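Local coordinates for tRNA nucleotidyl transferase-related protein (Thermotoga maritima, PDB 3H38) that probably adds the CCA nucleotides to the 3' end of tRNA in a magnesium-dependent reaction, as a class II nucleotidyltransferase drawing on CTP and ATP, at residues R180-E185 with I234-Q239; Q202-G207 with I243-P248. All blocks are in the same frame, centred on the assembly; numbering follows the deposited sequence.

Contact 1 (R180-E185 with I234-Q239)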
# COMPACT_ATOMS: atom_id res chain seq x y z
N ARG A 180 -11.37 1.03 1.92
CA ARG A 180 -10.95 1.28 3.30
C ARG A 180 -11.63 0.36 4.31
O ARG A 180 -10.99 -0.08 5.29
CB ARG A 180 -11.18 2.73 3.69
CG ARG A 180 -10.29 3.72 2.97
CD ARG A 180 -10.74 5.13 3.20
NE ARG A 180 -10.59 5.46 4.60
CZ ARG A 180 -9.47 5.96 5.12
NH1 ARG A 180 -9.39 6.23 6.42
NH2 ARG A 180 -8.44 6.20 4.31
N ALA A 181 -12.91 0.08 4.08
CA ALA A 181 -13.65 -0.83 4.97
C ALA A 181 -13.02 -2.22 4.96
O ALA A 181 -12.74 -2.80 6.00
CB ALA A 181 -15.12 -0.90 4.59
N ILE A 182 -12.78 -2.75 3.78
CA ILE A 182 -12.12 -4.04 3.70
C ILE A 182 -10.78 -3.97 4.41
O ILE A 182 -10.45 -4.85 5.22
CB ILE A 182 -11.96 -4.48 2.23
CG1 ILE A 182 -13.33 -4.84 1.64
CG2 ILE A 182 -10.98 -5.64 2.10
CD1 ILE A 182 -13.48 -4.39 0.22
N ARG A 183 -10.02 -2.93 4.15
CA ARG A 183 -8.73 -2.79 4.75
C ARG A 183 -8.70 -2.84 6.25
O ARG A 183 -7.89 -3.50 6.79
CB ARG A 183 -7.99 -1.57 4.26
CG ARG A 183 -6.87 -1.21 5.14
CD ARG A 183 -5.84 -0.43 4.45
NE ARG A 183 -6.39 0.83 4.00
CZ ARG A 183 -6.28 1.97 4.65
NH1 ARG A 183 -6.83 3.05 4.19
NH2 ARG A 183 -5.61 2.01 5.76
N PHE A 184 -9.58 -2.10 6.91
CA PHE A 184 -9.63 -2.14 8.38
C PHE A 184 -10.32 -3.42 8.84
O PHE A 184 -10.10 -3.88 9.95
CB PHE A 184 -10.34 -0.90 8.95
CG PHE A 184 -9.60 0.41 8.74
CD1 PHE A 184 -10.17 1.43 8.00
CD2 PHE A 184 -8.37 0.65 9.32
CE1 PHE A 184 -9.51 2.65 7.82
CE2 PHE A 184 -7.71 1.86 9.14
CZ PHE A 184 -8.29 2.86 8.39
N GLU A 185 -11.18 -3.98 8.00
CA GLU A 185 -11.76 -5.29 8.29
C GLU A 185 -10.67 -6.36 8.44
O GLU A 185 -10.69 -7.13 9.39
CB GLU A 185 -12.73 -5.72 7.20
CG GLU A 185 -13.99 -6.38 7.73
CD GLU A 185 -14.73 -7.17 6.67
OE1 GLU A 185 -14.19 -7.32 5.54
OE2 GLU A 185 -15.85 -7.65 6.96
N ILE A 234 -7.87 -8.71 -0.92
CA ILE A 234 -8.11 -9.03 -2.31
C ILE A 234 -9.26 -10.02 -2.47
O ILE A 234 -10.15 -9.83 -3.30
CB ILE A 234 -6.85 -9.56 -2.94
CG1 ILE A 234 -5.80 -8.44 -3.00
CG2 ILE A 234 -7.15 -10.14 -4.31
CD1 ILE A 234 -4.49 -8.88 -3.68
N ARG A 235 -9.29 -11.06 -1.64
CA ARG A 235 -10.35 -12.05 -1.80
C ARG A 235 -11.63 -11.45 -1.33
O ARG A 235 -12.71 -11.79 -1.80
CB ARG A 235 -10.02 -13.34 -1.05
CG ARG A 235 -8.72 -13.96 -1.56
CD ARG A 235 -8.29 -15.13 -0.70
NE ARG A 235 -7.60 -16.16 -1.47
CZ ARG A 235 -6.68 -16.97 -0.95
NH1 ARG A 235 -6.06 -17.91 -1.71
NH2 ARG A 235 -6.36 -16.82 0.33
N ARG A 236 -11.50 -10.49 -0.43
CA ARG A 236 -12.68 -9.82 0.10
C ARG A 236 -13.27 -8.90 -0.98
O ARG A 236 -14.48 -8.87 -1.17
CB ARG A 236 -12.32 -9.06 1.39
CG ARG A 236 -13.52 -8.52 2.13
CD ARG A 236 -14.58 -9.57 2.43
NE ARG A 236 -15.30 -9.20 3.64
CZ ARG A 236 -16.54 -9.56 3.95
NH1 ARG A 236 -17.07 -9.15 5.09
NH2 ARG A 236 -17.25 -10.31 3.13
N MET A 237 -12.41 -8.19 -1.70
CA MET A 237 -12.83 -7.35 -2.83
C MET A 237 -13.58 -8.20 -3.83
O MET A 237 -14.63 -7.83 -4.33
CB MET A 237 -11.61 -6.72 -3.51
CG MET A 237 -10.95 -5.60 -2.68
SD MET A 237 -9.37 -4.93 -3.34
CE MET A 237 -8.20 -5.65 -2.18
N ALA A 238 -13.02 -9.37 -4.13
CA ALA A 238 -13.63 -10.24 -5.10
C ALA A 238 -14.97 -10.71 -4.56
O ALA A 238 -15.98 -10.65 -5.25
CB ALA A 238 -12.70 -11.37 -5.41
N GLN A 239 -15.05 -11.01 -3.30
CA GLN A 239 -16.29 -11.42 -2.72
C GLN A 239 -17.31 -10.36 -2.92
O GLN A 239 -18.46 -10.64 -3.02
CB GLN A 239 -16.15 -11.60 -1.24
CG GLN A 239 -15.91 -12.95 -0.80
CD GLN A 239 -15.88 -13.06 0.69
OE1 GLN A 239 -16.83 -12.69 1.36
NE2 GLN A 239 -14.79 -13.56 1.22
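The nucleotide-binding helix 177-187 packs here against helix 230-239 through Ile182 and Glu185 on one side and Arg236 and Met237 on the other. Arg236 grips Glu185 side-on: its NE donates to Glu185 OE1 at 2.9 Å, and its NH1 donates to Glu185 OE2 at 2.7 Å. Both bonds are nearly straight, both carboxylate oxygens offer their syn lone pairs, and the two flat groups lie nearly coplanar, 9° apart. This doubly bonded pairing fixes the rotation of the guanidinium, while a weak bond from its NH2 to Gln239 OE1 ties it back to its own helix.

The two axes approach to 9.9 Å and run in broadly opposite directions but well inclined, 136° between them, in the largely helical region that carries the nucleotide-binding arginines. Between them lies Ile182, whose CG1 meets Arg236 CG at 3.7 Å and whose CG2 touches Arg236 CB. With CG anti to the backbone N (chi1 -170°) and a bend at chi2, the arginine chain passes over the isoleucine before reaching the carboxylate. Ile182 CD1 goes on to meet Met237 CG at 4.0 Å. Away from this interface, Arg180 and Arg183, which bind CTP and ATP in this enzyme, form salt bridges to Glu220, and Glu185 OE2 also accepts a bond from Ile192 N.

Contact 2 (Q202-G207 with I243-P248)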
# COMPACT_ATOMS: atom_id res chain seq x y z
N GLN A 202 -24.52 -1.85 -2.58
CA GLN A 202 -25.32 -0.96 -3.43
C GLN A 202 -24.38 -0.06 -4.21
O GLN A 202 -24.45 0.01 -5.44
CB GLN A 202 -26.29 -0.11 -2.59
CG GLN A 202 -27.39 -0.91 -1.90
CD GLN A 202 -28.38 -0.04 -1.12
OE1 GLN A 202 -29.46 -0.50 -0.75
NE2 GLN A 202 -28.02 1.21 -0.86
N ALA A 203 -23.49 0.60 -3.47
CA ALA A 203 -22.52 1.54 -4.04
C ALA A 203 -21.69 0.84 -5.11
O ALA A 203 -21.48 1.38 -6.18
CB ALA A 203 -21.61 2.09 -2.94
N VAL A 204 -21.23 -0.37 -4.81
CA VAL A 204 -20.42 -1.11 -5.77
C VAL A 204 -21.23 -1.37 -7.02
O VAL A 204 -20.80 -1.03 -8.12
CB VAL A 204 -19.88 -2.43 -5.20
CG1 VAL A 204 -19.37 -3.37 -6.33
CG2 VAL A 204 -18.80 -2.13 -4.17
N GLU A 205 -22.41 -1.94 -6.86
CA GLU A 205 -23.18 -2.31 -8.05
C GLU A 205 -23.98 -1.17 -8.69
O GLU A 205 -24.69 -1.41 -9.66
CB GLU A 205 -24.08 -3.50 -7.75
CG GLU A 205 -25.35 -3.20 -6.98
CD GLU A 205 -26.27 -4.43 -6.93
OE1 GLU A 205 -25.98 -5.36 -6.14
OE2 GLU A 205 -27.26 -4.47 -7.69
N GLU A 206 -23.87 0.06 -8.17
CA GLU A 206 -24.50 1.19 -8.87
C GLU A 206 -23.52 2.14 -9.55
O GLU A 206 -23.92 3.22 -9.99
CB GLU A 206 -25.42 1.99 -7.94
CG GLU A 206 -26.67 1.28 -7.48
CD GLU A 206 -27.36 2.02 -6.31
OE1 GLU A 206 -28.20 1.40 -5.62
OE2 GLU A 206 -27.06 3.21 -6.09
N GLY A 207 -22.24 1.77 -9.62
CA GLY A 207 -21.26 2.51 -10.42
C GLY A 207 -20.41 3.52 -9.67
O GLY A 207 -19.72 4.34 -10.26
N ILE A 243 -13.20 -5.91 -7.59
CA ILE A 243 -12.10 -5.95 -8.55
C ILE A 243 -12.55 -5.61 -9.97
O ILE A 243 -11.89 -4.83 -10.65
CB ILE A 243 -11.41 -7.30 -8.61
CG1 ILE A 243 -10.94 -7.72 -7.22
CG2 ILE A 243 -10.27 -7.24 -9.61
CD1 ILE A 243 -10.34 -9.09 -7.17
N LYS A 244 -13.66 -6.20 -10.41
CA LYS A 244 -14.14 -5.97 -11.77
C LYS A 244 -14.59 -4.52 -12.04
O LYS A 244 -14.41 -4.00 -13.14
CB LYS A 244 -15.22 -6.99 -12.18
CG LYS A 244 -16.67 -6.49 -12.13
CD LYS A 244 -17.44 -6.94 -10.88
CE LYS A 244 -18.56 -7.95 -11.18
NZ LYS A 244 -18.09 -9.38 -11.21
N HIS A 245 -15.16 -3.86 -11.02
CA HIS A 245 -15.49 -2.44 -11.13
C HIS A 245 -14.26 -1.57 -11.06
O HIS A 245 -14.29 -0.40 -11.44
CB HIS A 245 -16.45 -2.00 -10.04
CG HIS A 245 -17.84 -2.51 -10.23
ND1 HIS A 245 -18.71 -1.96 -11.13
CD2 HIS A 245 -18.51 -3.51 -9.60
CE1 HIS A 245 -19.88 -2.60 -11.07
NE2 HIS A 245 -19.78 -3.54 -10.15
N LEU A 246 -13.16 -2.11 -10.54
CA LEU A 246 -11.91 -1.37 -10.62
C LEU A 246 -11.24 -1.60 -11.99
O LEU A 246 -10.71 -0.66 -12.61
CB LEU A 246 -10.96 -1.72 -9.47
CG LEU A 246 -11.48 -1.47 -8.05
CD1 LEU A 246 -10.39 -1.73 -7.02
CD2 LEU A 246 -12.00 -0.03 -7.92
N PHE A 247 -11.29 -2.84 -12.46
CA PHE A 247 -10.65 -3.26 -13.71
C PHE A 247 -11.62 -4.13 -14.48
O PHE A 247 -11.82 -5.29 -14.15
CB PHE A 247 -9.37 -4.06 -13.43
CG PHE A 247 -8.53 -3.47 -12.36
CD1 PHE A 247 -8.65 -3.91 -11.05
CD2 PHE A 247 -7.66 -2.42 -12.63
CE1 PHE A 247 -7.90 -3.33 -10.04
CE2 PHE A 247 -6.92 -1.83 -11.63
CZ PHE A 247 -7.02 -2.29 -10.33
N PRO A 248 -12.22 -3.54 -15.52
CA PRO A 248 -13.42 -4.02 -16.20
C PRO A 248 -13.14 -5.24 -17.08
O PRO A 248 -14.08 -5.88 -17.55
CB PRO A 248 -13.83 -2.82 -17.08
CG PRO A 248 -12.90 -1.67 -16.65
CD PRO A 248 -11.67 -2.34 -16.16
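His245 reaches from helix 242-246 to helix 194-205, where its imidazole meets Val204. The joint belongs to the largely helical region matched by the RNA-binding family of poly(A) polymerases, and it brings together two helices separated by 36 residues of mostly helical chain. Val204 touches the ring with two different groups. Its methyl CG1 comes against His245 CD2 at 3.4 Å and is a little farther, 3.8 Å, from NE2. Its carbonyl oxygen stands 3.4 Å above the ring plane, over the centre of one face. From there Val204 O is also 3.4 Å from His245 NE2, but the angle is too poor for a hydrogen bond, so the pairing is one of van der Waals contact with the ring.

Val204 CG1 is brought to the imidazole by a chi1 of 165°, which sets it anti to the backbone N and beside the carbonyl carbon, on the same flank as the oxygen. Glu205 adds its CA, 4.2 Å from His245 NE2, while its carboxylate leads away from the histidine.

Farther out, the short helix 208-211 touches both partners, with Leu209 against the side chains of Val204 and His245 and also of Leu246, the residue that follows the histidine. Helix 177-187 meets both segments as well: Ile178 packs on Ala203 and Val204, and Leu179 on Leu246. On the imidazole itself ND1, too, has a partner, though a weak one: it shares a hydrogen bond with the carboxylate of Glu210, from the same short helix as Leu209, through Glu210 OE1.

In the fold
Contacts 1 and 2 lie about 13 Å apart, centre to centre, and their segments alternate along the chain. Helices 230-239 and 242-246 follow one another directly, and the contacts meet there: Ala238 CB lies 3.7 Å from Ile243 CD1, and Met237 CB lies 3.9 Å from Ile243 CG1. Helix 177-187 spans both: it supplies Ile182 and Glu185 to contact 1, while its Ile178 touches Val204 of contact 2. Contact 1 is nearer the nucleotide site, since 180-185 itself holds Arg180 and Arg183. In contact 2, the Val204 side chain remains about 10 Å from that of Arg177 and about 12 Å from that of Arg180.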